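Local coordinates for protein putative nucleotide sugar epimerase/ dehydratase (Bordetella bronchiseptica, PDB 2Q1S) that binds NADH in a Rossmann-type fold and probably acts as a nucleotide-sugar epimerase or dehydratase in lipopolysaccharide O-antigen biosynthesis, at residues A[87-93]-A[128-133]; A[106-110]-A[121-126]; A[147-151]-A[184-189]. All blocks are in the same frame, centred on the assembly; numbering follows the deposited sequence.

Read from the N terminus, the chain lays down its first three parallel strands and reaches 87-93, which must wait for 128-133 before interaction 1 closes. Within that loop, strand 102-105 runs into 106-110, and interaction 2 closes a much shorter loop against helix 119-126; it therefore lies wholly inside the span of interaction 1. The two meet through a hydrogen bond between Thr88 and Glu124 and through the succession of helices 119-126 and 128-137. Interaction 3 opens only afterwards, joining strand 145-151 to helix 180-199. Asp122, hydrogen-bonded to Ser184, ties it to interaction 2, and all three contacts touch the NADH.

Interaction 1 of 3, residues A[87-93]-A[128-133]; sequences ITDDALL and LTTLKL. With NAI (1,4-dihydronicotinamide adenine dinucleotide), chain B.
At the adenine end of the NADH pocket, Ile87 and Thr129 come together beside the base. CG2 of Ile87 and CG2 of Thr129 lie 3.7 Å apart, their side chains crossing at about a right angle. The backbone N of Ile87 meets the adenine N1A at 3.0 Å in a nearly straight bond (170°), while CG2 of Thr129 packs against the exocyclic amino group N6A. The other branch of Ile87, with CG1 anti to the backbone N (chi1 -163°), carries CD1 to Leu133 CD1. Here, in the Rossmann-type domain, the turn leading into helix 90-95 leans on helix 128-137 beside the adenine. Asp89 N-caps the former helix, its OD2 accepting from Leu92 N. Further out, Lys132 bends at chi3 (75°) to bring NZ 2.7 Å from Thr88 O, in the carbonyl plane, and 2.6 Å from Asp90 OD1, approached from above the carboxylate plane in a salt bridge. Two bonds thus grip one ammonium group. The aliphatic part of Lys132 is packed as well, with Leu93 CD1 3.7 Å from Lys132 CB. Thr88 turns CG2 to the backbone of Thr129, and its hydroxyl is hydrogen-bonded to Glu124 and Ser86.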
loop_
_atom_site.group_PDB
_atom_site.type_symbol
_atom_site.label_atom_id
_atom_site.label_comp_id
_atom_site.label_asym_id
_atom_site.label_seq_id
_atom_site.Cartn_x
_atom_site.Cartn_y
_atom_site.Cartn_z
ATOM N N ILE A 87 0.541 -18.065 0.210
ATOM C CA ILE A 87 1.033 -17.525 1.478
ATOM C C ILE A 87 -0.009 -16.710 2.239
ATOM O O ILE A 87 0.167 -16.419 3.439
ATOM C CB ILE A 87 2.362 -16.766 1.305
ATOM C CG1 ILE A 87 3.049 -16.586 2.643
ATOM C CG2 ILE A 87 2.135 -15.372 0.708
ATOM C CD1 ILE A 87 3.463 -17.917 3.363
ATOM N N THR A 88 -1.080 -16.287 1.558
ATOM C CA THR A 88 -2.201 -15.638 2.282
ATOM C C THR A 88 -3.169 -16.592 2.962
ATOM O O THR A 88 -4.120 -16.174 3.640
ATOM C CB THR A 88 -3.002 -14.680 1.362
ATOM O OG1 THR A 88 -3.706 -15.474 0.389
ATOM C CG2 THR A 88 -2.049 -13.699 0.709
ATOM N N ASP A 89 -2.964 -17.890 2.777
ATOM C CA ASP A 89 -3.888 -18.853 3.368
ATOM C C ASP A 89 -3.826 -18.883 4.913
ATOM O O ASP A 89 -2.766 -19.096 5.499
ATOM C CB ASP A 89 -3.645 -20.255 2.778
ATOM C CG ASP A 89 -4.619 -21.282 3.319
ATOM O OD1 ASP A 89 -5.807 -21.265 2.923
ATOM O OD2 ASP A 89 -4.216 -22.076 4.192
ATOM N N ASP A 90 -4.950 -18.639 5.579
ATOM C CA ASP A 90 -4.945 -18.544 7.046
ATOM C C ASP A 90 -4.473 -19.822 7.742
ATOM O O ASP A 90 -3.677 -19.748 8.668
ATOM C CB ASP A 90 -6.332 -18.157 7.564
ATOM C CG ASP A 90 -6.666 -16.694 7.272
ATOM O OD1 ASP A 90 -5.706 -15.888 7.118
ATOM O OD2 ASP A 90 -7.878 -16.380 7.210
ATOM N N ALA A 91 -4.949 -20.967 7.285
ATOM C CA ALA A 91 -4.519 -22.241 7.874
ATOM C C ALA A 91 -3.022 -22.429 7.719
ATOM O O ALA A 91 -2.321 -22.794 8.689
ATOM C CB ALA A 91 -5.254 -23.385 7.214
ATOM N N LEU A 92 -2.515 -22.176 6.515
ATOM C CA LEU A 92 -1.074 -22.348 6.280
ATOM C C LEU A 92 -0.286 -21.453 7.220
ATOM O O LEU A 92 0.620 -21.900 7.906
ATOM C CB LEU A 92 -0.683 -22.122 4.805
ATOM C CG LEU A 92 0.828 -22.259 4.541
ATOM C CD1 LEU A 92 1.387 -23.663 4.577
ATOM C CD2 LEU A 92 1.188 -21.603 3.227
ATOM N N LEU A 93 -0.639 -20.168 7.262
ATOM C CA LEU A 93 0.013 -19.240 8.139
ATOM C C LEU A 93 -0.016 -19.689 9.612
ATOM O O LEU A 93 1.016 -19.655 10.277
ATOM C CB LEU A 93 -0.578 -17.836 7.953
ATOM C CG LEU A 93 -0.177 -17.105 6.660
ATOM C CD1 LEU A 93 -1.230 -15.990 6.394
ATOM C CD2 LEU A 93 1.268 -16.563 6.644
ATOM N N LEU A 128 -1.154 -8.235 -0.231
ATOM C CA LEU A 128 -1.607 -8.916 0.985
ATOM C C LEU A 128 -0.659 -10.041 1.385
ATOM O O LEU A 128 -0.540 -10.360 2.565
ATOM C CB LEU A 128 -3.045 -9.403 0.786
ATOM C CG LEU A 128 -3.709 -10.071 1.968
ATOM C CD1 LEU A 128 -4.003 -9.045 3.099
ATOM C CD2 LEU A 128 -4.971 -10.767 1.510
ATOM N N THR A 129 0.012 -10.594 0.383
ATOM C CA THR A 129 1.021 -11.652 0.633
ATOM C C THR A 129 2.047 -11.144 1.667
ATOM O O THR A 129 2.309 -11.811 2.685
ATOM C CB THR A 129 1.765 -11.924 -0.686
ATOM O OG1 THR A 129 2.053 -10.658 -1.319
ATOM C CG2 THR A 129 0.953 -12.796 -1.592
ATOM N N THR A 130 2.640 -9.980 1.427
ATOM C CA THR A 130 3.661 -9.445 2.310
ATOM C C THR A 130 3.130 -9.165 3.712
ATOM O O THR A 130 3.763 -9.512 4.728
ATOM C CB THR A 130 4.267 -8.180 1.702
ATOM O OG1 THR A 130 4.688 -8.494 0.364
ATOM C CG2 THR A 130 5.462 -7.698 2.531
ATOM N N LEU A 131 1.968 -8.509 3.780
ATOM C CA LEU A 131 1.402 -8.139 5.078
ATOM C C LEU A 131 1.108 -9.403 5.921
ATOM O O LEU A 131 1.472 -9.436 7.110
ATOM C CB LEU A 131 0.101 -7.329 4.834
ATOM C CG LEU A 131 -0.505 -6.889 6.170
ATOM C CD1 LEU A 131 0.449 -6.010 6.971
ATOM C CD2 LEU A 131 -1.838 -6.162 5.862
ATOM N N LYS A 132 0.416 -10.380 5.349
ATOM C CA LYS A 132 0.031 -11.566 6.121
ATOM C C LYS A 132 1.268 -12.381 6.522
ATOM O O LYS A 132 1.321 -12.921 7.625
ATOM C CB LYS A 132 -0.989 -12.410 5.392
ATOM C CG LYS A 132 -2.304 -11.620 5.197
ATOM C CD LYS A 132 -3.426 -12.492 4.660
ATOM C CE LYS A 132 -4.051 -13.443 5.688
ATOM N NZ LYS A 132 -5.204 -14.211 5.147
ATOM N N LEU A 133 2.247 -12.438 5.629
ATOM C CA LEU A 133 3.482 -13.149 5.966
ATOM C C LEU A 133 4.147 -12.483 7.144
ATOM O O LEU A 133 4.509 -13.136 8.156
ATOM C CB LEU A 133 4.397 -13.180 4.729
ATOM C CG LEU A 133 5.765 -13.846 5.033
ATOM C CD1 LEU A 133 5.681 -15.327 5.408
ATOM C CD2 LEU A 133 6.685 -13.632 3.852
HETATM P PA NAI B . 7.683 -15.358 -10.982
HETATM O O1A NAI B . 6.292 -15.003 -11.367
HETATM O O2A NAI B . 8.413 -16.477 -11.762
HETATM O O5B NAI B . 7.802 -15.664 -9.473
HETATM C C5B NAI B . 6.825 -15.315 -8.486
HETATM C C4B NAI B . 6.301 -16.555 -7.783
HETATM O O4B NAI B . 5.307 -16.161 -6.844
HETATM C C3B NAI B . 5.632 -17.532 -8.785
HETATM O O3B NAI B . 6.178 -18.852 -8.616
HETATM C C2B NAI B . 4.176 -17.527 -8.341
HETATM O O2B NAI B . 3.418 -18.763 -8.521
HETATM C C1B NAI B . 4.302 -17.200 -6.852
HETATM N N9A NAI B . 3.086 -16.708 -6.229
HETATM C C8A NAI B . 2.165 -15.853 -6.770
HETATM N N7A NAI B . 1.214 -15.608 -5.866
HETATM C C5A NAI B . 1.494 -16.281 -4.713
HETATM C C6A NAI B . 0.892 -16.456 -3.384
HETATM N N6A NAI B . -0.248 -15.860 -3.017
HETATM N N1A NAI B . 1.512 -17.257 -2.462
HETATM C C2A NAI B . 2.669 -17.878 -2.818
HETATM N N3A NAI B . 3.305 -17.780 -3.998
HETATM C C4A NAI B . 2.769 -16.987 -4.992
HETATM O O3 NAI B . 8.489 -13.992 -11.186
HETATM P PN NAI B . 10.031 -13.637 -10.811
HETATM O O1N NAI B . 10.604 -12.838 -11.871
HETATM O O2N NAI B . 10.643 -14.917 -10.302
HETATM O O5D NAI B . 9.806 -12.707 -9.482
HETATM C C5D NAI B . 10.364 -13.052 -8.202
HETATM C C4D NAI B . 10.368 -11.779 -7.354
HETATM O O4D NAI B . 11.260 -10.853 -7.927
HETATM C C3D NAI B . 9.022 -11.052 -7.367
HETATM O O3D NAI B . 8.782 -10.579 -6.035
HETATM C C2D NAI B . 9.218 -9.931 -8.342
HETATM O O2D NAI B . 8.332 -8.816 -8.056
HETATM C C1D NAI B . 10.655 -9.556 -8.109
HETATM N N1N NAI B . 11.274 -8.884 -9.221
HETATM C C2N NAI B . 11.618 -9.536 -10.380
HETATM C C3N NAI B . 12.240 -8.860 -11.426
HETATM C C7N NAI B . 12.615 -9.562 -12.728
HETATM O O7N NAI B . 13.176 -8.912 -13.593
HETATM N N7N NAI B . 12.324 -10.884 -12.823
HETATM C C4N NAI B . 12.584 -7.488 -11.283
HETATM C C5N NAI B . 12.247 -6.855 -10.052
HETATM C C6N NAI B . 11.630 -7.586 -9.038
#

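Interaction 2 of 3, residues A[106-110]-A[121-126]; sequences LATYH and ADHENN. With NAI (1,4-dihydronicotinamide adenine dinucleotide), chain B.
Ala121 begins the contact by laying its methyl over the phenol end of one face of Tyr109: Ala121 CB is 3.4 Å from Tyr109 OH. The same ring face continues over the peptide that follows, with Ala121 C above the ring centre and Asp122 N offset toward the rim, so the tyrosine lies against the backbone of helix 119-126. Tyr109 CD2 comes within 3.4 Å of Asp122 CA. Asp122 divides its carboxylate: OD1 receives Asn126 ND2 on its syn side at 2.8 Å, almost straight at 174°, and OD2 bonds Ser184 of helix 180-199. Asn125 sets its amide 21° from the plane of the Tyr109 ring and uses both ends. Its ND2 turns back to Ala121 O at 3.0 Å, an oxygen that also takes the Asn125 backbone N, and this fixes the flip that presents Asn125 OD1 to the adenine N6A, again at 3.0 Å. Asn126 lies alongside Thr108 and accepts from Thr108 OG1 at OD1 (2.8 Å), the donor standing above the carbonyl plane rather than on a lone pair. Segment 106-110, the loop after strand 102-105, runs along the cofactor, and Thr108 O approaches C8A of the adenine to 3.0 Å. One asparagine amide therefore reads the adenine amino group, whereas the next, itself positioned by Asp122, holds the threonine beside the nicotinamide ribose.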
loop_
_atom_site.group_PDB
_atom_site.type_symbol
_atom_site.label_atom_id
_atom_site.label_comp_id
_atom_site.label_asym_id
_atom_site.label_seq_id
_atom_site.Cartn_x
_atom_site.Cartn_y
_atom_site.Cartn_z
ATOM N N LEU A 106 9.620 -13.909 -2.245
ATOM C CA LEU A 106 9.713 -13.625 -3.692
ATOM C C LEU A 106 8.395 -13.632 -4.427
ATOM O O LEU A 106 8.364 -13.473 -5.642
ATOM C CB LEU A 106 10.709 -14.586 -4.395
ATOM C CG LEU A 106 12.023 -14.791 -3.644
ATOM C CD1 LEU A 106 12.827 -15.836 -4.458
ATOM C CD2 LEU A 106 12.787 -13.530 -3.457
ATOM N N ALA A 107 7.279 -13.934 -3.760
ATOM C CA ALA A 107 6.016 -14.027 -4.457
ATOM C C ALA A 107 5.642 -12.634 -5.042
ATOM O O ALA A 107 6.004 -11.558 -4.539
ATOM C CB ALA A 107 4.947 -14.555 -3.568
ATOM N N THR A 108 4.959 -12.736 -6.184
ATOM C CA THR A 108 4.405 -11.543 -6.837
ATOM C C THR A 108 3.274 -12.025 -7.740
ATOM O O THR A 108 3.000 -13.213 -7.896
ATOM C CB THR A 108 5.454 -10.749 -7.613
ATOM O OG1 THR A 108 4.946 -9.424 -7.879
ATOM C CG2 THR A 108 5.847 -11.415 -8.940
ATOM N N TYR A 109 2.579 -11.012 -8.267
ATOM C CA TYR A 109 1.580 -11.219 -9.295
ATOM C C TYR A 109 2.171 -10.796 -10.657
ATOM O O TYR A 109 2.421 -9.638 -10.927
ATOM C CB TYR A 109 0.298 -10.450 -8.968
ATOM C CG TYR A 109 -0.821 -10.818 -9.909
ATOM C CD1 TYR A 109 -1.385 -12.103 -9.894
ATOM C CD2 TYR A 109 -1.353 -9.882 -10.820
ATOM C CE1 TYR A 109 -2.433 -12.454 -10.744
ATOM C CE2 TYR A 109 -2.400 -10.210 -11.692
ATOM C CZ TYR A 109 -2.978 -11.504 -11.648
ATOM O OH TYR A 109 -4.004 -11.851 -12.476
ATOM N N HIS A 110 2.518 -11.805 -11.460
ATOM C CA HIS A 110 3.394 -11.537 -12.611
ATOM C C HIS A 110 2.545 -11.069 -13.799
ATOM O O HIS A 110 1.734 -11.833 -14.291
ATOM C CB HIS A 110 4.154 -12.815 -12.999
ATOM C CG HIS A 110 5.265 -12.585 -13.957
ATOM N ND1 HIS A 110 5.060 -12.186 -15.262
ATOM C CD2 HIS A 110 6.600 -12.717 -13.805
ATOM C CE1 HIS A 110 6.230 -12.019 -15.850
ATOM N NE2 HIS A 110 7.178 -12.366 -14.997
ATOM N N ALA A 121 -6.705 -9.187 -8.332
ATOM C CA ALA A 121 -5.811 -10.345 -8.385
ATOM C C ALA A 121 -4.381 -9.929 -8.009
ATOM O O ALA A 121 -3.694 -10.656 -7.263
ATOM C CB ALA A 121 -5.826 -10.949 -9.779
ATOM N N ASP A 122 -3.918 -8.746 -8.449
ATOM C CA ASP A 122 -2.626 -8.274 -8.055
ATOM C C ASP A 122 -2.569 -8.083 -6.536
ATOM O O ASP A 122 -1.632 -8.528 -5.895
ATOM C CB ASP A 122 -2.267 -6.960 -8.734
ATOM C CG ASP A 122 -0.939 -6.419 -8.204
ATOM O OD1 ASP A 122 0.113 -6.910 -8.700
ATOM O OD2 ASP A 122 -0.940 -5.564 -7.304
ATOM N N HIS A 123 -3.610 -7.482 -5.966
ATOM C CA HIS A 123 -3.514 -7.129 -4.569
ATOM C C HIS A 123 -3.378 -8.399 -3.718
ATOM O O HIS A 123 -2.555 -8.452 -2.793
ATOM C CB HIS A 123 -4.786 -6.349 -4.202
ATOM C CG HIS A 123 -4.755 -5.878 -2.795
ATOM N ND1 HIS A 123 -4.108 -4.710 -2.424
ATOM C CD2 HIS A 123 -5.244 -6.432 -1.675
ATOM C CE1 HIS A 123 -4.219 -4.568 -1.116
ATOM N NE2 HIS A 123 -4.861 -5.629 -0.634
ATOM N N GLU A 124 -4.218 -9.398 -4.038
ATOM C CA GLU A 124 -4.224 -10.654 -3.249
ATOM C C GLU A 124 -2.863 -11.326 -3.283
ATOM O O GLU A 124 -2.390 -11.843 -2.254
ATOM C CB GLU A 124 -5.271 -11.596 -3.821
ATOM C CG GLU A 124 -5.227 -12.973 -3.178
ATOM C CD GLU A 124 -5.669 -13.010 -1.714
ATOM O OE1 GLU A 124 -6.395 -12.116 -1.209
ATOM O OE2 GLU A 124 -5.341 -14.031 -1.067
ATOM N N ASN A 125 -2.204 -11.288 -4.441
ATOM C CA ASN A 125 -0.943 -12.027 -4.640
ATOM C C ASN A 125 0.323 -11.196 -4.643
ATOM O O ASN A 125 1.421 -11.723 -4.907
ATOM C CB ASN A 125 -1.094 -12.809 -5.952
ATOM C CG ASN A 125 -2.232 -13.798 -5.871
ATOM O OD1 ASN A 125 -2.157 -14.793 -5.142
ATOM N ND2 ASN A 125 -3.339 -13.500 -6.553
ATOM N N ASN A 126 0.206 -9.914 -4.272
ATOM C CA ASN A 126 1.326 -8.983 -4.369
ATOM C C ASN A 126 1.420 -7.996 -3.181
ATOM O O ASN A 126 2.499 -7.530 -2.858
ATOM C CB ASN A 126 1.279 -8.263 -5.726
ATOM C CG ASN A 126 2.644 -7.934 -6.296
ATOM O OD1 ASN A 126 3.702 -8.231 -5.724
ATOM N ND2 ASN A 126 2.616 -7.346 -7.485
HETATM P PA NAI B . 7.683 -15.358 -10.982
HETATM O O1A NAI B . 6.292 -15.003 -11.367
HETATM O O2A NAI B . 8.413 -16.477 -11.762
HETATM O O5B NAI B . 7.802 -15.664 -9.473
HETATM C C5B NAI B . 6.825 -15.315 -8.486
HETATM C C4B NAI B . 6.301 -16.555 -7.783
HETATM O O4B NAI B . 5.307 -16.161 -6.844
HETATM C C3B NAI B . 5.632 -17.532 -8.785
HETATM O O3B NAI B . 6.178 -18.852 -8.616
HETATM C C2B NAI B . 4.176 -17.527 -8.341
HETATM O O2B NAI B . 3.418 -18.763 -8.521
HETATM C C1B NAI B . 4.302 -17.200 -6.852
HETATM N N9A NAI B . 3.086 -16.708 -6.229
HETATM C C8A NAI B . 2.165 -15.853 -6.770
HETATM N N7A NAI B . 1.214 -15.608 -5.866
HETATM C C5A NAI B . 1.494 -16.281 -4.713
HETATM C C6A NAI B . 0.892 -16.456 -3.384
HETATM N N6A NAI B . -0.248 -15.860 -3.017
HETATM N N1A NAI B . 1.512 -17.257 -2.462
HETATM C C2A NAI B . 2.669 -17.878 -2.818
HETATM N N3A NAI B . 3.305 -17.780 -3.998
HETATM C C4A NAI B . 2.769 -16.987 -4.992
HETATM O O3 NAI B . 8.489 -13.992 -11.186
HETATM P PN NAI B . 10.031 -13.637 -10.811
HETATM O O1N NAI B . 10.604 -12.838 -11.871
HETATM O O2N NAI B . 10.643 -14.917 -10.302
HETATM O O5D NAI B . 9.806 -12.707 -9.482
HETATM C C5D NAI B . 10.364 -13.052 -8.202
HETATM C C4D NAI B . 10.368 -11.779 -7.354
HETATM O O4D NAI B . 11.260 -10.853 -7.927
HETATM C C3D NAI B . 9.022 -11.052 -7.367
HETATM O O3D NAI B . 8.782 -10.579 -6.035
HETATM C C2D NAI B . 9.218 -9.931 -8.342
HETATM O O2D NAI B . 8.332 -8.816 -8.056
HETATM C C1D NAI B . 10.655 -9.556 -8.109
HETATM N N1N NAI B . 11.274 -8.884 -9.221
HETATM C C2N NAI B . 11.618 -9.536 -10.380
HETATM C C3N NAI B . 12.240 -8.860 -11.426
HETATM C C7N NAI B . 12.615 -9.562 -12.728
HETATM O O7N NAI B . 13.176 -8.912 -13.593
HETATM N N7N NAI B . 12.324 -10.884 -12.823
HETATM C C4N NAI B . 12.584 -7.488 -11.283
HETATM C C5N NAI B . 12.247 -6.855 -10.052
HETATM C C6N NAI B . 11.630 -7.586 -9.038
HETATM O O HOH W 1 4.337 -10.355 -2.549
#

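Interaction 3 of 3, residues A[147-151]-A[184-189]; sequences VYSAA and SKIFGE. With NAI (1,4-dihydronicotinamide adenine dinucleotide), chain B.
Lys185 NZ donates to Ser149 O over 2.8 Å, nearly along the C=O axis, and to both hydroxyls of the nicotinamide ribose, O3D and O2D. Bends at chi2 (-46°) and chi3 (-62°) curl the lysine chain back toward the strand to make this possible. Ser149 OG shares O3D from the strand side, at 2.9 Å. With Tyr181, four residues earlier on the same helix and bonded to the NADH, Ser149 and Lys185 match the Ser-Tyr-Lys set of short-chain dehydrogenases/reductases. Tyr148 answers in the reverse direction: its OH gives a 2.7 Å bond to Lys185 O, in the carbonyl plane and on a lone pair. A water lies within bonding distance of that hydroxyl and of Lys185 NZ, whose N-H groups must be shared among four acceptors. The ring of Tyr148 rests obliquely on the helix backbone, CE2 lying 3.5 Å from Gly188 C, where the glycine offers no side chain to intervene. Beyond it, Ala150 CB meets Glu189 OE2 at 3.4 Å and Ala151 CB packs on Lys185 CB. Glu189 is also salt-bridged to Arg205 and Arg207 of strand 203-212, which pairs in parallel with 145-151 within the mixed sheet, while helix 128-137 covers Tyr148 through Thr130 and Tyr134.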
loop_
_atom_site.group_PDB
_atom_site.type_symbol
_atom_site.label_atom_id
_atom_site.label_comp_id
_atom_site.label_asym_id
_atom_site.label_seq_id
_atom_site.Cartn_x
_atom_site.Cartn_y
_atom_site.Cartn_z
ATOM N N VAL A 147 14.290 -11.604 3.616
ATOM C CA VAL A 147 14.681 -10.860 2.441
ATOM C C VAL A 147 13.473 -10.766 1.502
ATOM O O VAL A 147 12.908 -11.775 1.090
ATOM C CB VAL A 147 15.882 -11.556 1.727
ATOM C CG1 VAL A 147 16.317 -10.706 0.511
ATOM C CG2 VAL A 147 17.091 -11.664 2.714
ATOM N N TYR A 148 13.156 -9.518 1.150
ATOM C CA TYR A 148 12.027 -9.184 0.274
ATOM C C TYR A 148 12.552 -8.667 -1.081
ATOM O O TYR A 148 13.364 -7.725 -1.095
ATOM C CB TYR A 148 11.188 -8.103 0.978
ATOM C CG TYR A 148 10.140 -7.437 0.059
ATOM C CD1 TYR A 148 9.094 -8.190 -0.493
ATOM C CD2 TYR A 148 10.199 -6.099 -0.227
ATOM C CE1 TYR A 148 8.149 -7.624 -1.300
ATOM C CE2 TYR A 148 9.277 -5.502 -1.069
ATOM C CZ TYR A 148 8.218 -6.248 -1.592
ATOM O OH TYR A 148 7.288 -5.683 -2.407
ATOM N N SER A 149 12.135 -9.317 -2.178
ATOM C CA SER A 149 12.473 -8.827 -3.499
ATOM C C SER A 149 11.616 -7.645 -3.886
ATOM O O SER A 149 10.434 -7.783 -4.145
ATOM C CB SER A 149 12.380 -9.940 -4.525
ATOM O OG SER A 149 11.168 -10.657 -4.402
ATOM N N ALA A 150 12.245 -6.466 -3.911
ATOM C CA ALA A 150 11.615 -5.222 -4.269
ATOM C C ALA A 150 11.936 -4.866 -5.740
ATOM O O ALA A 150 12.825 -5.465 -6.375
ATOM C CB ALA A 150 12.126 -4.160 -3.299
ATOM N N ALA A 151 11.281 -3.869 -6.285
ATOM C CA ALA A 151 11.570 -3.478 -7.655
ATOM C C ALA A 151 12.589 -2.336 -7.740
ATOM O O ALA A 151 12.584 -1.421 -6.921
ATOM C CB ALA A 151 10.282 -3.111 -8.379
ATOM N N SER A 184 2.192 -2.333 -5.500
ATOM C CA SER A 184 2.367 -3.462 -4.555
ATOM C C SER A 184 3.822 -3.666 -4.157
ATOM O O SER A 184 4.126 -3.936 -2.977
ATOM C CB SER A 184 1.884 -4.734 -5.210
ATOM O OG SER A 184 0.464 -4.781 -5.223
ATOM N N LYS A 185 4.748 -3.532 -5.117
ATOM C CA LYS A 185 6.161 -3.728 -4.771
ATOM C C LYS A 185 6.621 -2.671 -3.767
ATOM O O LYS A 185 7.291 -2.966 -2.789
ATOM C CB LYS A 185 7.077 -3.705 -6.032
ATOM C CG LYS A 185 6.812 -4.834 -7.026
ATOM C CD LYS A 185 6.676 -6.192 -6.392
ATOM C CE LYS A 185 7.932 -6.639 -5.663
ATOM N NZ LYS A 185 7.799 -8.061 -5.120
ATOM N N ILE A 186 6.189 -1.440 -3.957
ATOM C CA ILE A 186 6.546 -0.333 -3.047
ATOM C C ILE A 186 5.872 -0.573 -1.678
ATOM O O ILE A 186 6.480 -0.357 -0.613
ATOM C CB ILE A 186 6.102 1.020 -3.657
ATOM C CG1 ILE A 186 7.022 1.375 -4.825
ATOM C CG2 ILE A 186 5.919 2.110 -2.579
ATOM C CD1 ILE A 186 6.507 2.599 -5.633
ATOM N N PHE A 187 4.616 -1.015 -1.709
ATOM C CA PHE A 187 3.900 -1.218 -0.458
ATOM C C PHE A 187 4.637 -2.254 0.402
ATOM O O PHE A 187 4.701 -2.129 1.632
ATOM C CB PHE A 187 2.463 -1.692 -0.699
ATOM C CG PHE A 187 1.554 -0.659 -1.391
ATOM C CD1 PHE A 187 1.949 0.669 -1.576
ATOM C CD2 PHE A 187 0.277 -1.039 -1.812
ATOM C CE1 PHE A 187 1.088 1.591 -2.191
ATOM C CE2 PHE A 187 -0.575 -0.086 -2.449
ATOM C CZ PHE A 187 -0.148 1.184 -2.601
ATOM N N GLY A 188 5.215 -3.274 -0.252
ATOM C CA GLY A 188 5.961 -4.290 0.489
ATOM C C GLY A 188 7.238 -3.679 1.105
ATOM O O GLY A 188 7.698 -4.144 2.165
ATOM N N GLU A 189 7.809 -2.638 0.485
ATOM C CA GLU A 189 8.898 -1.889 1.150
ATOM C C GLU A 189 8.421 -1.149 2.395
ATOM O O GLU A 189 9.069 -1.223 3.452
ATOM C CB GLU A 189 9.626 -0.952 0.214
ATOM C CG GLU A 189 10.435 -1.665 -0.925
ATOM C CD GLU A 189 11.605 -0.833 -1.408
ATOM O OE1 GLU A 189 12.286 -0.186 -0.596
ATOM O OE2 GLU A 189 11.793 -0.850 -2.653
HETATM P PA NAI B . 7.683 -15.358 -10.982
HETATM O O1A NAI B . 6.292 -15.003 -11.367
HETATM O O2A NAI B . 8.413 -16.477 -11.762
HETATM O O5B NAI B . 7.802 -15.664 -9.473
HETATM C C5B NAI B . 6.825 -15.315 -8.486
HETATM C C4B NAI B . 6.301 -16.555 -7.783
HETATM O O4B NAI B . 5.307 -16.161 -6.844
HETATM C C3B NAI B . 5.632 -17.532 -8.785
HETATM O O3B NAI B . 6.178 -18.852 -8.616
HETATM C C2B NAI B . 4.176 -17.527 -8.341
HETATM O O2B NAI B . 3.418 -18.763 -8.521
HETATM C C1B NAI B . 4.302 -17.200 -6.852
HETATM N N9A NAI B . 3.086 -16.708 -6.229
HETATM C C8A NAI B . 2.165 -15.853 -6.770
HETATM N N7A NAI B . 1.214 -15.608 -5.866
HETATM C C5A NAI B . 1.494 -16.281 -4.713
HETATM C C6A NAI B . 0.892 -16.456 -3.384
HETATM N N6A NAI B . -0.248 -15.860 -3.017
HETATM N N1A NAI B . 1.512 -17.257 -2.462
HETATM C C2A NAI B . 2.669 -17.878 -2.818
HETATM N N3A NAI B . 3.305 -17.780 -3.998
HETATM C C4A NAI B . 2.769 -16.987 -4.992
HETATM O O3 NAI B . 8.489 -13.992 -11.186
HETATM P PN NAI B . 10.031 -13.637 -10.811
HETATM O O1N NAI B . 10.604 -12.838 -11.871
HETATM O O2N NAI B . 10.643 -14.917 -10.302
HETATM O O5D NAI B . 9.806 -12.707 -9.482
HETATM C C5D NAI B . 10.364 -13.052 -8.202
HETATM C C4D NAI B . 10.368 -11.779 -7.354
HETATM O O4D NAI B . 11.260 -10.853 -7.927
HETATM C C3D NAI B . 9.022 -11.052 -7.367
HETATM O O3D NAI B . 8.782 -10.579 -6.035
HETATM C C2D NAI B . 9.218 -9.931 -8.342
HETATM O O2D NAI B . 8.332 -8.816 -8.056
HETATM C C1D NAI B . 10.655 -9.556 -8.109
HETATM N N1N NAI B . 11.274 -8.884 -9.221
HETATM C C2N NAI B . 11.618 -9.536 -10.380
HETATM C C3N NAI B . 12.240 -8.860 -11.426
HETATM C C7N NAI B . 12.615 -9.562 -12.728
HETATM O O7N NAI B . 13.176 -8.912 -13.593
HETATM N N7N NAI B . 12.324 -10.884 -12.823
HETATM C C4N NAI B . 12.584 -7.488 -11.283
HETATM C C5N NAI B . 12.247 -6.855 -10.052
HETATM C C6N NAI B . 11.630 -7.586 -9.038
HETATM O O HOH W 2 5.390 -8.116 -3.555
HETATM O O HOH W 3 9.748 -1.700 -4.582
#